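Local coordinates for uncharacterized hypothetical protein (Parabacteroides merdae, PDB 4EI0) that is of unknown function, a mostly beta protein of the DUF4466 family from a gut bacterium, built from several antiparallel sheets, at residues P26-I31 and S251-D256; D152-L157 and E173-Y178; Y165-N170 and K192-Y197; T232-V237 and A280-A285; A291-N296 and V303-K308. All coordinates share one frame; numbering follows the deposited sequence.

Contact 1: P26-I31 and S251-D256; sequences PVAPNI and SKFIDD
F253 lays one face of its ring against the backbone of A28. A28 CA sits 3.8 Å from the centroid of the F253 ring, only 3° off the ring normal, which makes this a CH-pi contact. A28 CB lies over the same ring, 3.7 Å from F253 CZ. The V27 side chain crosses that of F253 at about a right angle, with V27 CG2 3.4 Å from F253 CE1. P29 meets the ring at its root, where P29 CD is 3.7 Å from F253 CB. The contact is a surface one between two loops. Residues 26-31 lie in the loop between strands 17-22 and 35-43, and residues 251-256 in the one between helices 243-246 and 256-261. R243 and Q244 of the first of these helices also touch F253. At I254 the side chain turns away from the proline, but its carbonyl O lies 3.8 Å from P29 CG and accepts a hydrogen bond from K308 NZ. D255 has two conformers. In one of them it slides past P29 in the opposite direction, and D256 N donates to D255 OD1 at 2.7 Å, from above the carboxylate plane. D256 carries its own carboxylate to S149 OG and K150 N.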
# COMPACT_ATOMS: atom_id res chain seq x y z
N PRO B 26 -9.24 -2.27 -23.75
CA PRO B 26 -9.98 -3.20 -24.64
C PRO B 26 -10.09 -2.74 -26.10
O PRO B 26 -10.19 -3.57 -27.00
CB PRO B 26 -11.38 -3.24 -24.03
CG PRO B 26 -11.18 -2.89 -22.60
CD PRO B 26 -10.00 -1.96 -22.52
N VAL B 27 -10.09 -1.43 -26.34
CA VAL B 27 -10.12 -0.92 -27.70
C VAL B 27 -8.75 -0.94 -28.36
O VAL B 27 -8.65 -0.80 -29.56
CB VAL B 27 -10.69 0.52 -27.74
CG1 VAL B 27 -12.15 0.50 -27.32
CG2 VAL B 27 -9.89 1.41 -26.81
N ALA B 28 -7.66 -1.11 -27.59
CA ALA B 28 -6.33 -0.96 -28.15
C ALA B 28 -5.92 -2.30 -28.79
O ALA B 28 -5.88 -3.31 -28.11
CB ALA B 28 -5.30 -0.49 -27.12
N PRO B 29 -5.63 -2.32 -30.10
CA PRO B 29 -5.26 -3.62 -30.65
C PRO B 29 -3.94 -4.14 -30.07
O PRO B 29 -3.03 -3.36 -29.77
CB PRO B 29 -5.12 -3.37 -32.14
CG PRO B 29 -5.74 -2.05 -32.40
CD PRO B 29 -5.60 -1.27 -31.12
N ASN B 30 -3.85 -5.46 -29.97
CA ASN B 30 -2.72 -6.18 -29.43
C ASN B 30 -1.82 -6.56 -30.64
O ASN B 30 -2.16 -7.47 -31.40
CB ASN B 30 -3.22 -7.44 -28.72
CG ASN B 30 -4.10 -7.15 -27.53
OD1 ASN B 30 -3.72 -6.34 -26.68
ND2 ASN B 30 -5.23 -7.83 -27.43
N ILE B 31 -0.72 -5.81 -30.81
CA ILE B 31 0.19 -5.89 -31.92
C ILE B 31 1.50 -6.62 -31.50
O ILE B 31 2.09 -6.34 -30.44
CB ILE B 31 0.52 -4.47 -32.46
CG1 ILE B 31 -0.77 -3.81 -32.98
CG2 ILE B 31 1.51 -4.53 -33.66
CD1 ILE B 31 -0.64 -2.31 -33.17
N SER B 251 -7.55 9.52 -28.60
CA SER B 251 -7.50 9.10 -29.99
C SER B 251 -8.31 7.81 -30.14
O SER B 251 -8.80 7.20 -29.18
CB SER B 251 -6.04 8.90 -30.48
OG SER B 251 -5.65 9.91 -31.41
N LYS B 252 -8.44 7.43 -31.38
CA LYS B 252 -9.00 6.17 -31.71
C LYS B 252 -7.86 5.30 -32.26
O LYS B 252 -6.70 5.72 -32.40
CB LYS B 252 -10.17 6.39 -32.66
CG LYS B 252 -11.33 7.06 -31.95
CD LYS B 252 -12.47 7.40 -32.89
CE LYS B 252 -13.59 8.08 -32.10
NZ LYS B 252 -13.41 9.56 -32.02
N PHE B 253 -8.21 4.05 -32.51
CA PHE B 253 -7.24 3.09 -32.99
C PHE B 253 -7.70 2.58 -34.35
O PHE B 253 -8.88 2.25 -34.54
CB PHE B 253 -7.14 1.92 -32.02
CG PHE B 253 -6.74 2.31 -30.62
CD1 PHE B 253 -7.68 2.62 -29.68
CD2 PHE B 253 -5.41 2.37 -30.26
CE1 PHE B 253 -7.32 2.96 -28.39
CE2 PHE B 253 -5.03 2.74 -28.97
CZ PHE B 253 -6.00 3.03 -28.05
N ILE B 254 -6.75 2.48 -35.26
CA ILE B 254 -6.95 1.74 -36.51
C ILE B 254 -6.69 0.29 -36.20
O ILE B 254 -5.61 -0.06 -35.66
CB ILE B 254 -5.98 2.21 -37.60
CG1 ILE B 254 -6.23 3.70 -37.89
CG2 ILE B 254 -6.09 1.38 -38.87
CD1 ILE B 254 -5.05 4.31 -38.64
N ASP B 255 -7.64 -0.55 -36.53
CA ASP B 255 -7.52 -1.98 -36.26
C ASP B 255 -7.61 -2.73 -37.59
O ASP B 255 -7.75 -2.13 -38.70
CB ASP B 255 -8.58 -2.44 -35.22
CG ASP B 255 -8.20 -3.77 -34.49
OD1 ASP B 255 -7.21 -4.43 -34.85
OD2 ASP B 255 -8.95 -4.16 -33.57
N ASP B 256 -7.51 -4.05 -37.50
CA ASP B 256 -7.57 -4.90 -38.68
C ASP B 256 -8.82 -4.64 -39.56
O ASP B 256 -8.75 -4.65 -40.76
CB ASP B 256 -7.53 -6.38 -38.28
CG ASP B 256 -6.22 -6.80 -37.55
OD1 ASP B 256 -5.52 -5.96 -36.94
OD2 ASP B 256 -5.90 -8.01 -37.61

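Contact 2: D152-L157 and E173-Y178; sequences DMAKNL and EAVHIY
A174 CB points into the backbone of 152-154. It lies 3.6 Å from A154 N and 3.7 Å from D152 O. A154 CB turns toward the same methyl, with A154 CB and A174 CB 4.0 Å apart. Further on, L157 and V175 slide past each other in opposite directions. V175 CG1 meets L157 CD1 from a position between its own backbone N and carbonyl carbon (chi1 73°). The two methyls are modelled unusually close, at 3.2 Å, so the detail here is doubtful. I177 adds a looser touch, its CG1 4.3 Å from L157 CB. One water links the two segments, accepting from A174 N at 2.9 Å and donating a weak bond to M153 O. D152 turns its carboxylate to R309 and R121, in two salt bridges. N156 and L157 both face V305 in a G1 beta bulge, where the chain turns a corner. Strand 152-159 is an outermost strand of its sheet and pairs with strand 302-311, while strand 176-178 is an outermost strand of a second sheet and pairs with strand 165-167.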
# COMPACT_ATOMS: atom_id res chain seq x y z
N ASP B 152 1.41 -5.10 -38.52
CA ASP B 152 2.74 -4.66 -38.15
C ASP B 152 2.71 -3.18 -37.92
O ASP B 152 1.89 -2.47 -38.52
CB ASP B 152 3.73 -4.92 -39.28
CG ASP B 152 4.19 -6.38 -39.33
OD1 ASP B 152 4.78 -6.84 -38.34
OD2 ASP B 152 3.98 -7.05 -40.37
N MSE B 153 3.59 -2.69 -37.05
CA MSE B 153 3.70 -1.28 -36.79
C MSE B 153 5.16 -0.83 -36.63
O MSE B 153 5.94 -1.49 -35.96
CB MSE B 153 2.89 -0.97 -35.51
CG MSE B 153 3.14 0.39 -35.06
SE MSE B 153 1.86 0.93 -33.67
CE MSE B 153 2.27 -0.38 -32.21
N ALA B 154 5.51 0.31 -37.22
CA ALA B 154 6.88 0.88 -37.13
C ALA B 154 6.68 2.35 -36.80
O ALA B 154 5.91 3.04 -37.48
CB ALA B 154 7.60 0.71 -38.46
N LYS B 155 7.35 2.87 -35.76
CA LYS B 155 7.11 4.21 -35.30
C LYS B 155 8.34 5.08 -35.40
O LYS B 155 9.46 4.61 -35.33
CB LYS B 155 6.65 4.23 -33.85
CG LYS B 155 5.33 3.56 -33.62
CD LYS B 155 5.05 3.44 -32.13
CE LYS B 155 4.88 4.83 -31.51
NZ LYS B 155 4.23 4.75 -30.17
N ASN B 156 8.10 6.37 -35.61
CA ASN B 156 9.10 7.41 -35.57
C ASN B 156 10.29 7.15 -36.44
O ASN B 156 11.41 7.20 -35.98
CB ASN B 156 9.50 7.68 -34.11
CG ASN B 156 8.29 8.02 -33.25
OD1 ASN B 156 8.01 7.35 -32.25
ND2 ASN B 156 7.52 9.01 -33.68
N LEU B 157 10.03 6.89 -37.71
CA LEU B 157 11.09 6.69 -38.69
C LEU B 157 11.43 8.01 -39.39
O LEU B 157 10.56 8.81 -39.66
CB LEU B 157 10.66 5.66 -39.74
CG LEU B 157 10.43 4.30 -39.11
CD1 LEU B 157 9.30 3.53 -39.78
CD2 LEU B 157 11.73 3.52 -39.12
N GLU B 173 8.14 -5.87 -41.07
CA GLU B 173 8.51 -4.45 -41.02
C GLU B 173 7.42 -3.63 -41.68
O GLU B 173 7.29 -3.72 -42.87
CB GLU B 173 9.81 -4.20 -41.78
CG GLU B 173 11.11 -4.15 -41.00
CD GLU B 173 12.27 -3.63 -41.85
OE1 GLU B 173 12.73 -4.34 -42.76
OE2 GLU B 173 12.72 -2.49 -41.64
N ALA B 174 6.65 -2.83 -40.93
CA ALA B 174 5.50 -2.10 -41.50
C ALA B 174 5.91 -1.22 -42.66
O ALA B 174 5.21 -1.10 -43.65
CB ALA B 174 4.80 -1.28 -40.42
N VAL B 175 7.08 -0.62 -42.53
CA VAL B 175 7.72 0.17 -43.61
C VAL B 175 9.19 0.10 -43.39
O VAL B 175 9.62 -0.06 -42.22
CB VAL B 175 7.27 1.66 -43.61
CG1 VAL B 175 7.87 2.44 -42.46
CG2 VAL B 175 7.62 2.29 -44.95
N HIS B 176 9.96 0.24 -44.46
CA HIS B 176 11.41 0.41 -44.36
C HIS B 176 11.80 1.55 -45.24
O HIS B 176 11.32 1.66 -46.35
CB HIS B 176 12.14 -0.88 -44.78
CG HIS B 176 13.64 -0.82 -44.56
ND1 HIS B 176 14.23 -1.18 -43.39
CD2 HIS B 176 14.65 -0.33 -45.37
CE1 HIS B 176 15.57 -1.00 -43.51
NE2 HIS B 176 15.82 -0.46 -44.69
N ILE B 177 12.68 2.43 -44.75
CA ILE B 177 13.15 3.59 -45.51
C ILE B 177 14.55 3.26 -46.03
O ILE B 177 15.47 3.11 -45.27
CB ILE B 177 13.25 4.89 -44.65
CG1 ILE B 177 12.01 5.13 -43.76
CG2 ILE B 177 13.52 6.06 -45.56
CD1 ILE B 177 10.69 5.15 -44.49
N TYR B 178 14.66 3.14 -47.34
CA TYR B 178 15.88 2.93 -48.09
C TYR B 178 16.32 4.30 -48.55
O TYR B 178 15.49 5.15 -48.77
CB TYR B 178 15.63 2.05 -49.34
CG TYR B 178 15.40 0.60 -48.96
CD1 TYR B 178 16.45 -0.16 -48.42
CD2 TYR B 178 14.15 0.01 -49.05
CE1 TYR B 178 16.25 -1.48 -48.02
CE2 TYR B 178 13.95 -1.33 -48.65
CZ TYR B 178 15.01 -2.06 -48.15
OH TYR B 178 14.84 -3.36 -47.75
O HOH W 1 7.12 -3.12 -38.04

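Contact 3: Y165-N170 and K192-Y197; sequences YLSFLN and KIDIMY
S167 OG donates to K192 O at 2.7 Å, and K192 NZ returns a bond of 2.7 Å to N170 OD1. The S167 hydroxyl is put there by a chi1 of -179°, with OG anti to the backbone N. It also accepts from L169 N, forming an ST turn. D194 OD2 takes F168 N at 2.9 Å on its anti lone pair, while D194 OD1 goes to N230 ND2. L166 O is gripped by two backbone donors, D194 N at 2.9 Å and I195 N at 3.2 Å. Because D194 and I195 both face L166, this is a classic beta bulge. L166 N closes the hydrogen-bonded pair by donating to I195 O.

Packing follows on both faces of the sheet. Y165 and M196, a selenomethionine, lie side by side and point the same way. M196 SE stands 5.1 Å from the Y165 ring centroid, obliquely, in a Met-aromatic contact. I193 CD1 presses on Y165 CB. On the other face, L166 and I195 meet through their CB atoms. F168 offers its ring edge to D194 CB, 3.5 Å from F168 CD2, and to I195 CD1. The F168 ring also touches A291 and V293 of strand 289-299 and V307 of strand 302-311. Strand 165-167 itself runs between strands 176-178 and 195-199, antiparallel to both.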
# COMPACT_ATOMS: atom_id res chain seq x y z
N TYR B 165 13.01 6.46 -49.81
CA TYR B 165 12.35 5.39 -50.57
C TYR B 165 11.68 4.47 -49.59
O TYR B 165 12.35 3.74 -48.88
CB TYR B 165 13.38 4.65 -51.42
CG TYR B 165 14.05 5.48 -52.46
CD1 TYR B 165 13.32 6.05 -53.48
CD2 TYR B 165 15.43 5.66 -52.48
CE1 TYR B 165 13.94 6.81 -54.46
CE2 TYR B 165 16.05 6.39 -53.47
CZ TYR B 165 15.31 6.98 -54.45
OH TYR B 165 15.93 7.71 -55.43
N LEU B 166 10.35 4.54 -49.55
CA LEU B 166 9.55 3.74 -48.63
C LEU B 166 9.17 2.40 -49.27
O LEU B 166 8.60 2.36 -50.35
CB LEU B 166 8.26 4.50 -48.21
CG LEU B 166 8.33 5.66 -47.23
CD1 LEU B 166 9.25 6.79 -47.66
CD2 LEU B 166 6.90 6.16 -47.00
N SER B 167 9.48 1.30 -48.58
CA SER B 167 9.03 -0.05 -48.96
C SER B 167 8.11 -0.62 -47.90
O SER B 167 8.46 -0.70 -46.71
CB SER B 167 10.20 -1.00 -49.13
OG SER B 167 9.75 -2.29 -49.53
N PHE B 168 6.94 -1.08 -48.33
CA PHE B 168 6.01 -1.76 -47.46
C PHE B 168 6.08 -3.26 -47.67
O PHE B 168 5.16 -3.96 -47.28
CB PHE B 168 4.55 -1.28 -47.74
CG PHE B 168 4.37 0.21 -47.60
CD1 PHE B 168 4.19 0.79 -46.35
CD2 PHE B 168 4.43 1.02 -48.70
CE1 PHE B 168 4.04 2.15 -46.23
CE2 PHE B 168 4.30 2.38 -48.59
CZ PHE B 168 4.11 2.95 -47.37
N LEU B 169 7.19 -3.79 -48.20
CA LEU B 169 7.25 -5.22 -48.60
C LEU B 169 8.11 -6.12 -47.75
O LEU B 169 8.12 -7.31 -47.98
CB LEU B 169 7.69 -5.34 -50.08
CG LEU B 169 6.82 -4.51 -51.08
CD1 LEU B 169 7.21 -4.57 -52.57
CD2 LEU B 169 5.36 -4.94 -50.92
N ASN B 170 8.82 -5.59 -46.77
CA ASN B 170 9.71 -6.40 -46.01
C ASN B 170 8.95 -7.20 -44.94
O ASN B 170 8.03 -6.69 -44.30
CB ASN B 170 10.79 -5.55 -45.35
CG ASN B 170 11.85 -5.06 -46.31
OD1 ASN B 170 11.93 -5.46 -47.47
ND2 ASN B 170 12.69 -4.17 -45.82
N LYS B 192 11.57 -2.99 -54.83
CA LYS B 192 10.83 -3.05 -53.54
C LYS B 192 10.19 -1.71 -53.14
O LYS B 192 9.49 -1.66 -52.14
CB LYS B 192 11.79 -3.44 -52.39
CG LYS B 192 11.92 -4.92 -52.16
CD LYS B 192 13.25 -5.30 -51.53
CE LYS B 192 13.35 -4.79 -50.12
NZ LYS B 192 13.98 -5.77 -49.19
N ILE B 193 10.49 -0.63 -53.88
CA ILE B 193 10.08 0.70 -53.46
C ILE B 193 8.66 0.95 -53.92
O ILE B 193 8.34 0.80 -55.11
CB ILE B 193 10.97 1.82 -54.01
CG1 ILE B 193 12.44 1.55 -53.67
CG2 ILE B 193 10.52 3.18 -53.40
CD1 ILE B 193 12.72 1.16 -52.26
N ASP B 194 7.84 1.37 -52.96
CA ASP B 194 6.44 1.68 -53.17
C ASP B 194 6.17 3.18 -53.29
O ASP B 194 5.32 3.60 -54.09
CB ASP B 194 5.62 1.00 -52.04
CG ASP B 194 5.79 -0.51 -52.10
OD1 ASP B 194 5.56 -1.03 -53.23
OD2 ASP B 194 6.21 -1.16 -51.11
N ILE B 195 6.91 3.98 -52.55
CA ILE B 195 6.69 5.43 -52.53
C ILE B 195 8.04 6.12 -52.47
O ILE B 195 8.94 5.68 -51.73
CB ILE B 195 5.84 5.86 -51.28
CG1 ILE B 195 4.38 5.39 -51.44
CG2 ILE B 195 5.83 7.36 -51.14
CD1 ILE B 195 3.49 5.60 -50.23
N MSE B 196 8.19 7.18 -53.25
CA MSE B 196 9.33 8.07 -53.13
C MSE B 196 8.86 9.38 -52.52
O MSE B 196 7.95 10.03 -53.04
CB MSE B 196 9.96 8.36 -54.48
CG MSE B 196 11.15 9.35 -54.38
SE MSE B 196 11.96 9.64 -56.09
CE MSE B 196 13.56 10.70 -55.56
N TYR B 197 9.48 9.73 -51.40
CA TYR B 197 9.29 11.04 -50.79
C TYR B 197 10.21 12.04 -51.44
O TYR B 197 11.34 11.72 -51.77
CB TYR B 197 9.61 10.95 -49.32
CG TYR B 197 9.84 12.27 -48.70
CD1 TYR B 197 8.75 13.03 -48.27
CD2 TYR B 197 11.11 12.79 -48.55
CE1 TYR B 197 8.92 14.27 -47.70
CE2 TYR B 197 11.30 14.05 -47.98
CZ TYR B 197 10.19 14.79 -47.55
OH TYR B 197 10.34 16.00 -46.94

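Contact 4: T232-V237 and A280-A285; sequences TKMIKV and AWVETA
K233 NZ and E283 OE2 share a water. The water accepts from K233 NZ at 3.2 Å and lies 2.7 Å from E283 OE2. T284 O is also close to it, at 2.9 Å. The two side chains lie side by side and point the same way, but K233 NZ and E283 OE2 are 4.5 Å apart, beyond a salt bridge. E283 instead pairs through its other oxygen, OE1, with R290 NE. A second water donates to T232 OG1 and lies close to A285 N, at a modelled distance too short to be trusted. T232 OG1 is also hydrogen-bonded to D194 O.

The backbones are joined by four hydrogen bonds, two at the K233 and E283 pair and two at the I235 and W281 pair. Between these, M234 CA approaches W281 O to 3.2 Å in a CA-H...O contact. T232 CG2, anti to the backbone N, is turned toward V282 and comes unusually close to V282 CG1, at 3.3 Å. I235 CB and W281 CB meet on one face, and the W281 ring also meets the Y292 ring with planes at about 45°. M234, a selenomethionine, and V282 point to the other face. Hydrogen-bonded and non-hydrogen-bonded pairs alternate, as in a regular antiparallel sheet, with the strand directions 169° apart. Strand 233-238 is outermost of the five strands counted in this chain, and strand 278-283 is next to it.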
# COMPACT_ATOMS: atom_id res chain seq x y z
N THR B 232 1.71 2.42 -56.58
CA THR B 232 1.03 2.37 -55.29
C THR B 232 -0.24 3.22 -55.30
O THR B 232 -0.24 4.30 -55.87
CB THR B 232 2.01 2.86 -54.21
OG1 THR B 232 3.18 2.04 -54.24
CG2 THR B 232 1.40 2.79 -52.82
N LYS B 233 -1.32 2.72 -54.72
CA LYS B 233 -2.55 3.49 -54.55
C LYS B 233 -2.53 4.23 -53.24
O LYS B 233 -2.19 3.65 -52.20
CB LYS B 233 -3.76 2.54 -54.51
CG LYS B 233 -4.04 1.81 -55.81
CD LYS B 233 -5.25 0.89 -55.62
CE LYS B 233 -5.76 0.34 -56.94
NZ LYS B 233 -4.63 -0.26 -57.70
N MSE B 234 -2.94 5.49 -53.25
CA MSE B 234 -2.85 6.36 -52.07
C MSE B 234 -4.09 7.26 -51.91
O MSE B 234 -4.63 7.72 -52.92
CB MSE B 234 -1.64 7.31 -52.25
CG MSE B 234 -0.30 6.68 -52.17
SE MSE B 234 1.03 8.03 -52.55
CE MSE B 234 1.17 7.88 -54.49
N ILE B 235 -4.49 7.52 -50.66
CA ILE B 235 -5.62 8.45 -50.29
C ILE B 235 -5.12 9.34 -49.17
O ILE B 235 -4.68 8.86 -48.11
CB ILE B 235 -6.86 7.65 -49.82
CG1 ILE B 235 -7.40 6.78 -50.98
CG2 ILE B 235 -7.97 8.55 -49.20
CD1 ILE B 235 -8.54 5.84 -50.57
N LYS B 236 -5.04 10.63 -49.46
CA LYS B 236 -4.51 11.63 -48.54
C LYS B 236 -5.59 11.88 -47.49
O LYS B 236 -6.78 12.00 -47.82
CB LYS B 236 -4.21 12.92 -49.30
CG LYS B 236 -3.55 14.02 -48.48
CD LYS B 236 -3.62 15.33 -49.27
CE LYS B 236 -2.70 16.42 -48.73
NZ LYS B 236 -2.72 17.56 -49.73
N VAL B 237 -5.17 11.99 -46.24
CA VAL B 237 -6.03 12.25 -45.09
C VAL B 237 -5.38 13.36 -44.24
O VAL B 237 -4.17 13.52 -44.33
CB VAL B 237 -6.12 10.99 -44.21
CG1 VAL B 237 -6.85 11.31 -42.92
CG2 VAL B 237 -6.86 9.88 -44.95
N ALA B 280 -1.68 9.08 -45.08
CA ALA B 280 -2.01 8.48 -46.35
C ALA B 280 -2.37 7.03 -46.17
O ALA B 280 -1.58 6.23 -45.58
CB ALA B 280 -0.84 8.61 -47.28
N TRP B 281 -3.54 6.64 -46.60
CA TRP B 281 -3.86 5.20 -46.75
C TRP B 281 -3.21 4.72 -48.02
O TRP B 281 -3.33 5.37 -49.03
CB TRP B 281 -5.32 4.95 -46.89
CG TRP B 281 -6.13 5.31 -45.67
CD1 TRP B 281 -6.88 6.45 -45.47
CD2 TRP B 281 -6.36 4.50 -44.50
NE1 TRP B 281 -7.52 6.40 -44.27
CE2 TRP B 281 -7.24 5.26 -43.64
CE3 TRP B 281 -5.91 3.27 -44.08
CZ2 TRP B 281 -7.67 4.78 -42.43
CZ3 TRP B 281 -6.33 2.81 -42.83
CH2 TRP B 281 -7.19 3.56 -42.02
N VAL B 282 -2.59 3.55 -47.98
CA VAL B 282 -1.79 3.02 -49.09
C VAL B 282 -2.23 1.60 -49.38
O VAL B 282 -2.55 0.85 -48.46
CB VAL B 282 -0.30 3.05 -48.70
CG1 VAL B 282 0.55 2.28 -49.65
CG2 VAL B 282 0.14 4.50 -48.60
N GLU B 283 -2.22 1.22 -50.66
CA GLU B 283 -2.32 -0.19 -51.06
C GLU B 283 -1.24 -0.47 -52.08
O GLU B 283 -1.10 0.28 -53.04
CB GLU B 283 -3.69 -0.52 -51.65
CG GLU B 283 -3.89 -2.00 -52.03
CD GLU B 283 -5.28 -2.26 -52.59
OE1 GLU B 283 -6.22 -2.34 -51.79
OE2 GLU B 283 -5.45 -2.30 -53.82
N THR B 284 -0.45 -1.53 -51.86
CA THR B 284 0.69 -1.79 -52.72
C THR B 284 0.21 -2.29 -54.06
O THR B 284 -0.95 -2.79 -54.17
CB THR B 284 1.67 -2.82 -52.14
OG1 THR B 284 0.97 -4.00 -51.80
CG2 THR B 284 2.28 -2.30 -50.86
N ALA B 285 1.08 -2.18 -55.07
CA ALA B 285 0.69 -2.40 -56.46
C ALA B 285 -0.09 -3.70 -56.68
O ALA B 285 -1.08 -3.73 -57.39
CB ALA B 285 1.94 -2.37 -57.35
O HOH W 2 3.11 -0.72 -54.57
O HOH W 3 -3.45 -2.46 -55.64

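Contact 5: A291-N296 and V303-K308; sequences AYVYIN and VTVSVK
I295 lies alongside V305, pointing the same way, with I295 CD1 3.7 Å from V305 CG1. Its other branch, I295 CG2, reaches V303 CG1 at 3.9 Å. V293 runs beside V307 in the same manner, with V293 CG1 and V307 CG2 4.1 Å apart. These residues make one apolar face, where F209 packs on V293 and I295. Strands 289-299 and 302-311 form a beta hairpin, and backbone bonds pair Y292 with K308 and Y294 with S306. N296 N adds a bond to T304 O. The other face is more polar. S306 OG donates to N296 OD1, with the donor tilted 16° from the carbonyl plane; the modelled length of 2.5 Å is doubtfully short. S306 OG also accepts from N156 N of the neighbouring strand, and N296 ND2 donates to L245 O. Y292 OH and Y294 OH are hydrogen-bonded to L240 O and Q241 OE1 respectively, while K308 NZ forms a salt bridge with D242.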
# COMPACT_ATOMS: atom_id res chain seq x y z
N ALA B 291 -1.62 -0.09 -45.91
CA ALA B 291 -0.89 0.54 -44.80
C ALA B 291 -1.50 1.91 -44.55
O ALA B 291 -2.20 2.47 -45.42
CB ALA B 291 0.58 0.67 -45.14
N TYR B 292 -1.20 2.47 -43.39
CA TYR B 292 -1.53 3.84 -43.08
C TYR B 292 -0.23 4.47 -42.63
O TYR B 292 0.40 4.01 -41.65
CB TYR B 292 -2.62 3.95 -41.97
CG TYR B 292 -2.93 5.38 -41.58
CD1 TYR B 292 -3.51 6.24 -42.50
CD2 TYR B 292 -2.61 5.88 -40.34
CE1 TYR B 292 -3.78 7.57 -42.20
CE2 TYR B 292 -2.90 7.22 -40.02
CZ TYR B 292 -3.43 8.07 -40.96
OH TYR B 292 -3.75 9.38 -40.67
N VAL B 293 0.19 5.52 -43.34
CA VAL B 293 1.39 6.28 -43.04
C VAL B 293 0.98 7.60 -42.36
O VAL B 293 0.17 8.35 -42.89
CB VAL B 293 2.14 6.60 -44.33
CG1 VAL B 293 3.45 7.36 -44.01
CG2 VAL B 293 2.32 5.33 -45.15
N TYR B 294 1.47 7.84 -41.14
CA TYR B 294 1.08 9.02 -40.36
C TYR B 294 2.28 9.92 -40.27
O TYR B 294 3.36 9.44 -39.98
CB TYR B 294 0.60 8.62 -38.95
CG TYR B 294 0.29 9.82 -38.09
CD1 TYR B 294 -0.82 10.58 -38.35
CD2 TYR B 294 1.12 10.21 -37.05
CE1 TYR B 294 -1.15 11.69 -37.59
CE2 TYR B 294 0.83 11.34 -36.29
CZ TYR B 294 -0.32 12.06 -36.54
OH TYR B 294 -0.63 13.21 -35.88
N ILE B 295 2.11 11.20 -40.53
CA ILE B 295 3.19 12.18 -40.44
C ILE B 295 3.23 12.76 -39.03
O ILE B 295 2.42 13.62 -38.69
CB ILE B 295 3.05 13.31 -41.47
CG1 ILE B 295 2.82 12.77 -42.90
CG2 ILE B 295 4.25 14.26 -41.43
CD1 ILE B 295 3.82 11.79 -43.45
N ASN B 296 4.13 12.28 -38.19
CA ASN B 296 4.25 12.75 -36.81
C ASN B 296 4.74 14.20 -36.74
O ASN B 296 4.26 14.99 -35.93
CB ASN B 296 5.23 11.87 -35.99
CG ASN B 296 4.81 10.43 -35.90
OD1 ASN B 296 5.32 9.59 -36.63
ND2 ASN B 296 3.95 10.11 -34.95
N VAL B 303 11.24 14.64 -42.14
CA VAL B 303 9.91 14.20 -41.77
C VAL B 303 10.02 13.00 -40.89
O VAL B 303 10.85 12.14 -41.11
CB VAL B 303 9.15 13.89 -43.07
CG1 VAL B 303 7.78 13.29 -42.79
CG2 VAL B 303 9.03 15.18 -43.90
N THR B 304 9.17 12.89 -39.88
CA THR B 304 9.05 11.68 -39.11
C THR B 304 7.70 10.98 -39.40
O THR B 304 6.65 11.61 -39.29
CB THR B 304 9.12 11.99 -37.60
OG1 THR B 304 10.31 12.75 -37.33
CG2 THR B 304 9.17 10.73 -36.76
N VAL B 305 7.74 9.68 -39.72
CA VAL B 305 6.53 8.91 -40.03
C VAL B 305 6.41 7.73 -39.10
O VAL B 305 7.40 7.26 -38.57
CB VAL B 305 6.49 8.45 -41.51
CG1 VAL B 305 6.68 9.62 -42.48
CG2 VAL B 305 7.52 7.38 -41.79
N SER B 306 5.19 7.29 -38.89
CA SER B 306 4.86 6.05 -38.22
C SER B 306 3.81 5.30 -39.07
O SER B 306 2.95 5.92 -39.65
CB SER B 306 4.28 6.36 -36.86
OG SER B 306 5.23 7.11 -36.10
N VAL B 307 3.87 3.98 -39.12
CA VAL B 307 3.08 3.19 -40.11
C VAL B 307 2.50 1.97 -39.46
O VAL B 307 3.19 1.30 -38.70
CB VAL B 307 3.97 2.76 -41.31
CG1 VAL B 307 3.24 1.87 -42.31
CG2 VAL B 307 4.61 3.97 -41.98
N LYS B 308 1.22 1.73 -39.69
CA LYS B 308 0.59 0.45 -39.50
C LYS B 308 0.43 -0.20 -40.85
O LYS B 308 0.09 0.48 -41.83
CB LYS B 308 -0.75 0.58 -38.85
CG LYS B 308 -0.67 0.73 -37.34
CD LYS B 308 -1.99 1.02 -36.68
CE LYS B 308 -1.94 0.94 -35.15
NZ LYS B 308 -3.26 1.20 -34.53

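In the fold
Contacts 3 and 5 are buried, contacts 2 and 4 partly so, and contact 1 lies at the surface. Contacts 4 and 5 belong to one sheet and share it through the pairing of strands 278-283 and 289-299. Contact 2 joins that sheet's opposite edge to the sheet of contact 3. F168 of contact 3 packs on residues of both contacts 4 and 5, so the two sheets meet there. Contacts 4 and 5 rest mainly on backbone pairing, contact 3 adds side-chain bonds, and contacts 1 and 2 are mainly side-chain packing. Contact 1 touches the sheet through I254, which meets W281, Y292 and K308, and through I31, which packs on M153 and K308. Contacts 1 and 3 do not touch; their nearest atoms are about 12 Å apart.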